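Local coordinates for enoyl-CoA hydratase/isomerase family protein (PDB 3L3S), which belongs to the crotonase superfamily of enoyl-CoA hydratases and isomerases and probably acts as a hydro-lyase on acyl-CoA substrates, at residues L9-L22 / A37-V51. Residues are numbered along the deposited sequence; the frame is centred on the assembly and turned at random.
Sequences LGEVLSEGVLTLTL and ALHDALRRAMGDDHV
With CG anti to its carbonyl carbon (chi1 -75°) and the chain extended beyond it, Glu11 reaches from strand 9-14 to Arg44, whose chain bends at chi3 (-69°) to turn its guanidinium back toward the carboxylate. Glu11 OE2 receives Arg44 NH2 at 2.7 Å along a bent bond, through its syn lone pair and close to the guanidinium plane. The second link, from NH1 to OE1, is long and weak, and with the carboxylate and guanidinium planes 37° apart this is not a coplanar bidentate pair. Arg44 NE also gives a weak bond to Asp40 O, one helical turn back.

Beside this pair the hairpin packs on the C-terminal part of helix 32-45. Leu9 CD1 lies 3.9 Å from Ala41 CB, which Leu20 CD2 also meets, while Leu38 CD2 touches both Leu9 CD1 and Leu22 CD1. Leu18 CD2 touches Ala45 CB at 3.7 Å and reaches Val51. At the type I' turn, Gly16 CA makes a CH···O contact of 3.4 Å with His50 O. The helix runs antiparallel to strand 17-22 as the connection of a beta-alpha-beta crossover to strand 53-58.

Replacing Glu11 by an alanine removes the carboxylate and is likely to leave the Arg44 guanidinium without its charged mate, held within these segments by just the weak NE bond. With leucines and alanines largely buried and the ion pair at the more exposed rim, aliphatic burial probably accounts for most of the contact.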
loop_
_atom_site.group_PDB
_atom_site.type_symbol
_atom_site.label_atom_id
_atom_site.label_comp_id
_atom_site.label_asym_id
_atom_site.label_seq_id
_atom_site.Cartn_x
_atom_site.Cartn_y
_atom_site.Cartn_z
ATOM N N LEU B 9 -3.703 -8.429 33.762
ATOM C CA LEU B 9 -3.674 -7.125 33.113
ATOM C C LEU B 9 -3.832 -5.988 34.111
ATOM O O LEU B 9 -4.667 -6.052 35.016
ATOM C CB LEU B 9 -4.834 -7.029 32.122
ATOM C CG LEU B 9 -4.654 -6.665 30.650
ATOM C CD1 LEU B 9 -6.045 -6.422 30.108
ATOM C CD2 LEU B 9 -3.813 -5.425 30.446
ATOM N N GLY B 10 -3.069 -4.924 33.892
ATOM C CA GLY B 10 -3.147 -3.751 34.741
ATOM C C GLY B 10 -3.907 -2.666 34.007
ATOM O O GLY B 10 -3.623 -2.400 32.837
ATOM N N GLU B 11 -4.900 -2.080 34.674
ATOM C CA GLU B 11 -5.722 -1.016 34.093
ATOM C C GLU B 11 -5.707 0.252 34.940
ATOM O O GLU B 11 -5.887 0.188 36.164
ATOM C CB GLU B 11 -7.176 -1.477 33.948
ATOM C CG GLU B 11 -7.442 -2.433 32.811
ATOM C CD GLU B 11 -8.837 -3.004 32.839
ATOM O OE1 GLU B 11 -9.809 -2.225 32.851
ATOM O OE2 GLU B 11 -8.965 -4.241 32.852
ATOM N N VAL B 12 -5.451 1.391 34.287
ATOM C CA VAL B 12 -5.442 2.713 34.933
ATOM C C VAL B 12 -5.995 3.767 33.975
ATOM O O VAL B 12 -5.515 3.896 32.847
ATOM C CB VAL B 12 -4.018 3.190 35.439
ATOM C CG1 VAL B 12 -3.673 2.572 36.781
ATOM C CG2 VAL B 12 -2.929 2.881 34.431
ATOM N N LEU B 13 -7.014 4.501 34.426
ATOM C CA LEU B 13 -7.637 5.559 33.627
ATOM C C LEU B 13 -7.192 6.933 34.121
ATOM O O LEU B 13 -7.286 7.228 35.308
ATOM C CB LEU B 13 -9.169 5.453 33.685
ATOM C CG LEU B 13 -10.025 6.404 32.836
ATOM C CD1 LEU B 13 -9.882 6.071 31.364
ATOM C CD2 LEU B 13 -11.482 6.310 33.251
ATOM N N SER B 14 -6.728 7.767 33.192
ATOM C CA SER B 14 -6.265 9.123 33.489
ATOM C C SER B 14 -6.602 10.066 32.330
ATOM O O SER B 14 -6.030 9.948 31.236
ATOM C CB SER B 14 -4.750 9.123 33.743
ATOM O OG SER B 14 -4.245 10.432 33.935
ATOM N N GLU B 15 -7.507 11.015 32.595
ATOM C CA GLU B 15 -7.979 12.022 31.627
ATOM C C GLU B 15 -8.435 11.422 30.279
ATOM O O GLU B 15 -7.966 11.830 29.210
ATOM C CB GLU B 15 -6.917 13.122 31.400
ATOM C CG GLU B 15 -6.524 13.952 32.630
ATOM C CD GLU B 15 -5.559 15.094 32.290
ATOM O OE1 GLU B 15 -4.601 14.877 31.509
ATOM O OE2 GLU B 15 -5.761 16.216 32.808
ATOM N N GLY B 16 -9.298 10.408 30.358
ATOM C CA GLY B 16 -9.809 9.743 29.166
ATOM C C GLY B 16 -8.923 8.670 28.541
ATOM O O GLY B 16 -9.379 7.898 27.695
ATOM N N VAL B 17 -7.660 8.623 28.957
ATOM C CA VAL B 17 -6.694 7.658 28.452
ATOM C C VAL B 17 -6.667 6.401 29.318
ATOM O O VAL B 17 -6.402 6.483 30.517
ATOM C CB VAL B 17 -5.268 8.275 28.406
ATOM C CG1 VAL B 17 -4.302 7.363 27.672
ATOM C CG2 VAL B 17 -5.301 9.647 27.765
ATOM N N LEU B 18 -6.966 5.253 28.705
ATOM C CA LEU B 18 -6.943 3.951 29.387
ATOM C C LEU B 18 -5.711 3.149 28.946
ATOM O O LEU B 18 -5.613 2.691 27.801
ATOM C CB LEU B 18 -8.237 3.152 29.129
ATOM C CG LEU B 18 -8.361 1.693 29.615
ATOM C CD1 LEU B 18 -8.156 1.532 31.124
ATOM C CD2 LEU B 18 -9.712 1.161 29.227
ATOM N N THR B 19 -4.781 2.984 29.878
ATOM C CA THR B 19 -3.554 2.253 29.625
ATOM C C THR B 19 -3.683 0.823 30.107
ATOM O O THR B 19 -4.026 0.567 31.263
ATOM C CB THR B 19 -2.327 2.965 30.252
ATOM O OG1 THR B 19 -2.193 4.262 29.659
ATOM C CG2 THR B 19 -1.034 2.193 30.001
ATOM N N LEU B 20 -3.484 -0.088 29.157
ATOM C CA LEU B 20 -3.527 -1.522 29.366
ATOM C C LEU B 20 -2.079 -1.982 29.450
ATOM O O LEU B 20 -1.348 -1.995 28.450
ATOM C CB LEU B 20 -4.271 -2.210 28.213
ATOM C CG LEU B 20 -5.739 -1.810 27.971
ATOM C CD1 LEU B 20 -6.352 -2.600 26.801
ATOM C CD2 LEU B 20 -6.555 -2.025 29.227
ATOM N N THR B 21 -1.645 -2.264 30.674
ATOM C CA THR B 21 -0.280 -2.698 30.920
ATOM C C THR B 21 -0.230 -4.220 31.098
ATOM O O THR B 21 -0.616 -4.758 32.141
ATOM C CB THR B 21 0.330 -1.917 32.110
ATOM O OG1 THR B 21 0.294 -0.515 31.815
ATOM C CG2 THR B 21 1.766 -2.306 32.346
ATOM N N LEU B 22 0.212 -4.893 30.036
ATOM C CA LEU B 22 0.340 -6.351 29.978
ATOM C C LEU B 22 1.225 -6.948 31.087
ATOM O O LEU B 22 2.391 -6.572 31.242
ATOM C CB LEU B 22 0.890 -6.756 28.600
ATOM C CG LEU B 22 -0.025 -7.116 27.417
ATOM C CD1 LEU B 22 -1.045 -6.040 27.105
ATOM C CD2 LEU B 22 0.842 -7.395 26.208
ATOM N N ALA B 37 -8.689 -11.663 29.111
ATOM C CA ALA B 37 -8.510 -10.465 29.940
ATOM C C ALA B 37 -8.418 -9.215 29.070
ATOM O O ALA B 37 -9.007 -8.183 29.396
ATOM C CB ALA B 37 -7.270 -10.586 30.806
ATOM N N LEU B 38 -7.718 -9.334 27.940
ATOM C CA LEU B 38 -7.559 -8.222 27.002
ATOM C C LEU B 38 -8.852 -7.909 26.285
ATOM O O LEU B 38 -9.131 -6.747 26.009
ATOM C CB LEU B 38 -6.462 -8.505 25.982
ATOM C CG LEU B 38 -5.010 -8.186 26.345
ATOM C CD1 LEU B 38 -4.100 -8.810 25.296
ATOM C CD2 LEU B 38 -4.789 -6.669 26.424
ATOM N N HIS B 39 -9.662 -8.939 26.039
ATOM C CA HIS B 39 -10.935 -8.763 25.356
ATOM C C HIS B 39 -11.996 -8.183 26.289
ATOM O O HIS B 39 -12.788 -7.343 25.870
ATOM C CB HIS B 39 -11.403 -10.076 24.727
ATOM C CG HIS B 39 -12.203 -9.908 23.470
ATOM N ND1 HIS B 39 -12.527 -10.973 22.660
ATOM C CD2 HIS B 39 -12.794 -8.822 22.913
ATOM C CE1 HIS B 39 -13.291 -10.554 21.667
ATOM N NE2 HIS B 39 -13.468 -9.253 21.797
ATOM N N ASP B 40 -11.954 -8.589 27.559
ATOM C CA ASP B 40 -12.880 -8.108 28.581
ATOM C C ASP B 40 -12.651 -6.624 28.839
ATOM O O ASP B 40 -13.604 -5.860 28.987
ATOM C CB ASP B 40 -12.692 -8.890 29.887
ATOM C CG ASP B 40 -13.816 -9.872 30.146
ATOM O OD1 ASP B 40 -13.547 -11.097 30.177
ATOM O OD2 ASP B 40 -14.973 -9.417 30.321
ATOM N N ALA B 41 -11.380 -6.228 28.807
ATOM C CA ALA B 41 -10.957 -4.845 29.021
ATOM C C ALA B 41 -11.358 -3.945 27.852
ATOM O O ALA B 41 -11.620 -2.756 28.032
ATOM C CB ALA B 41 -9.445 -4.793 29.234
ATOM N N LEU B 42 -11.418 -4.539 26.664
ATOM C CA LEU B 42 -11.783 -3.849 25.436
ATOM C C LEU B 42 -13.305 -3.702 25.292
ATOM O O LEU B 42 -13.780 -2.655 24.849
ATOM C CB LEU B 42 -11.186 -4.579 24.228
ATOM C CG LEU B 42 -11.417 -3.994 22.835
ATOM C CD1 LEU B 42 -10.702 -2.655 22.691
ATOM C CD2 LEU B 42 -10.942 -4.982 21.809
ATOM N N ARG B 43 -14.054 -4.744 25.670
ATOM C CA ARG B 43 -15.525 -4.727 25.606
ATOM C C ARG B 43 -16.082 -3.683 26.562
ATOM O O ARG B 43 -17.038 -2.977 26.231
ATOM C CB ARG B 43 -16.120 -6.093 25.947
ATOM C CG ARG B 43 -15.982 -7.133 24.851
ATOM C CD ARG B 43 -16.712 -8.410 25.227
ATOM N NE ARG B 43 -16.218 -9.574 24.491
ATOM C CZ ARG B 43 -15.432 -10.517 25.006
ATOM N NH1 ARG B 43 -15.026 -10.447 26.269
ATOM N NH2 ARG B 43 -15.064 -11.551 24.261
ATOM N N ARG B 44 -15.410 -3.536 27.706
ATOM C CA ARG B 44 -15.784 -2.572 28.733
ATOM C C ARG B 44 -15.368 -1.164 28.342
ATOM O O ARG B 44 -16.086 -0.212 28.624
ATOM C CB ARG B 44 -15.166 -2.949 30.087
ATOM C CG ARG B 44 -15.761 -4.213 30.719
ATOM C CD ARG B 44 -15.176 -4.532 32.099
ATOM N NE ARG B 44 -13.774 -4.960 32.054
ATOM C CZ ARG B 44 -12.772 -4.343 32.678
ATOM N NH1 ARG B 44 -12.991 -3.252 33.414
ATOM N NH2 ARG B 44 -11.540 -4.808 32.549
ATOM N N ALA B 45 -14.236 -1.046 27.648
ATOM C CA ALA B 45 -13.708 0.245 27.199
ATOM C C ALA B 45 -14.549 0.862 26.089
ATOM O O ALA B 45 -14.787 2.073 26.083
ATOM C CB ALA B 45 -12.277 0.097 26.736
HETATM N N MSE B 46 -15.018 0.014 25.172
HETATM C CA MSE B 46 -15.851 0.448 24.048
HETATM C C MSE B 46 -17.260 0.848 24.476
HETATM O O MSE B 46 -17.966 1.535 23.728
HETATM C CB MSE B 46 -15.899 -0.633 22.967
HETATM C CG MSE B 46 -14.712 -0.579 22.033
HETATM SE SE MSE B 46 -14.373 -2.189 20.974
HETATM C CE MSE B 46 -16.120 -2.469 20.133
ATOM N N GLY B 47 -17.634 0.447 25.694
ATOM C CA GLY B 47 -18.942 0.762 26.243
ATOM C C GLY B 47 -18.914 1.823 27.331
ATOM O O GLY B 47 -19.968 2.244 27.808
ATOM N N ASP B 48 -17.716 2.287 27.684
ATOM C CA ASP B 48 -17.511 3.298 28.728
ATOM C C ASP B 48 -17.241 4.683 28.112
ATOM O O ASP B 48 -16.239 4.880 27.425
ATOM C CB ASP B 48 -16.332 2.857 29.617
ATOM C CG ASP B 48 -16.288 3.554 30.976
ATOM O OD1 ASP B 48 -16.915 4.625 31.155
ATOM O OD2 ASP B 48 -15.587 3.022 31.871
ATOM N N ASP B 49 -18.114 5.644 28.423
ATOM C CA ASP B 49 -18.021 7.026 27.930
ATOM C C ASP B 49 -16.807 7.772 28.484
ATOM O O ASP B 49 -16.377 8.775 27.908
ATOM C CB ASP B 49 -19.285 7.817 28.297
ATOM C CG ASP B 49 -20.486 7.474 27.426
ATOM O OD1 ASP B 49 -20.724 6.278 27.142
ATOM O OD2 ASP B 49 -21.219 8.416 27.046
ATOM N N HIS B 50 -16.272 7.275 29.604
ATOM C CA HIS B 50 -15.109 7.862 30.271
ATOM C C HIS B 50 -13.812 7.514 29.559
ATOM O O HIS B 50 -12.858 8.296 29.584
ATOM C CB HIS B 50 -15.039 7.423 31.736
ATOM C CG HIS B 50 -15.824 8.294 32.665
ATOM N ND1 HIS B 50 -17.116 7.999 33.050
ATOM C CD2 HIS B 50 -15.505 9.459 33.278
ATOM C CE1 HIS B 50 -17.558 8.948 33.856
ATOM N NE2 HIS B 50 -16.601 9.845 34.011
ATOM N N VAL B 51 -13.798 6.340 28.925
ATOM C CA VAL B 51 -12.647 5.864 28.155
ATOM C C VAL B 51 -12.727 6.456 26.746
ATOM O O VAL B 51 -13.635 6.134 25.981
ATOM C CB VAL B 51 -12.629 4.317 28.068
ATOM C CG1 VAL B 51 -11.481 3.828 27.161
ATOM C CG2 VAL B 51 -12.503 3.720 29.463
#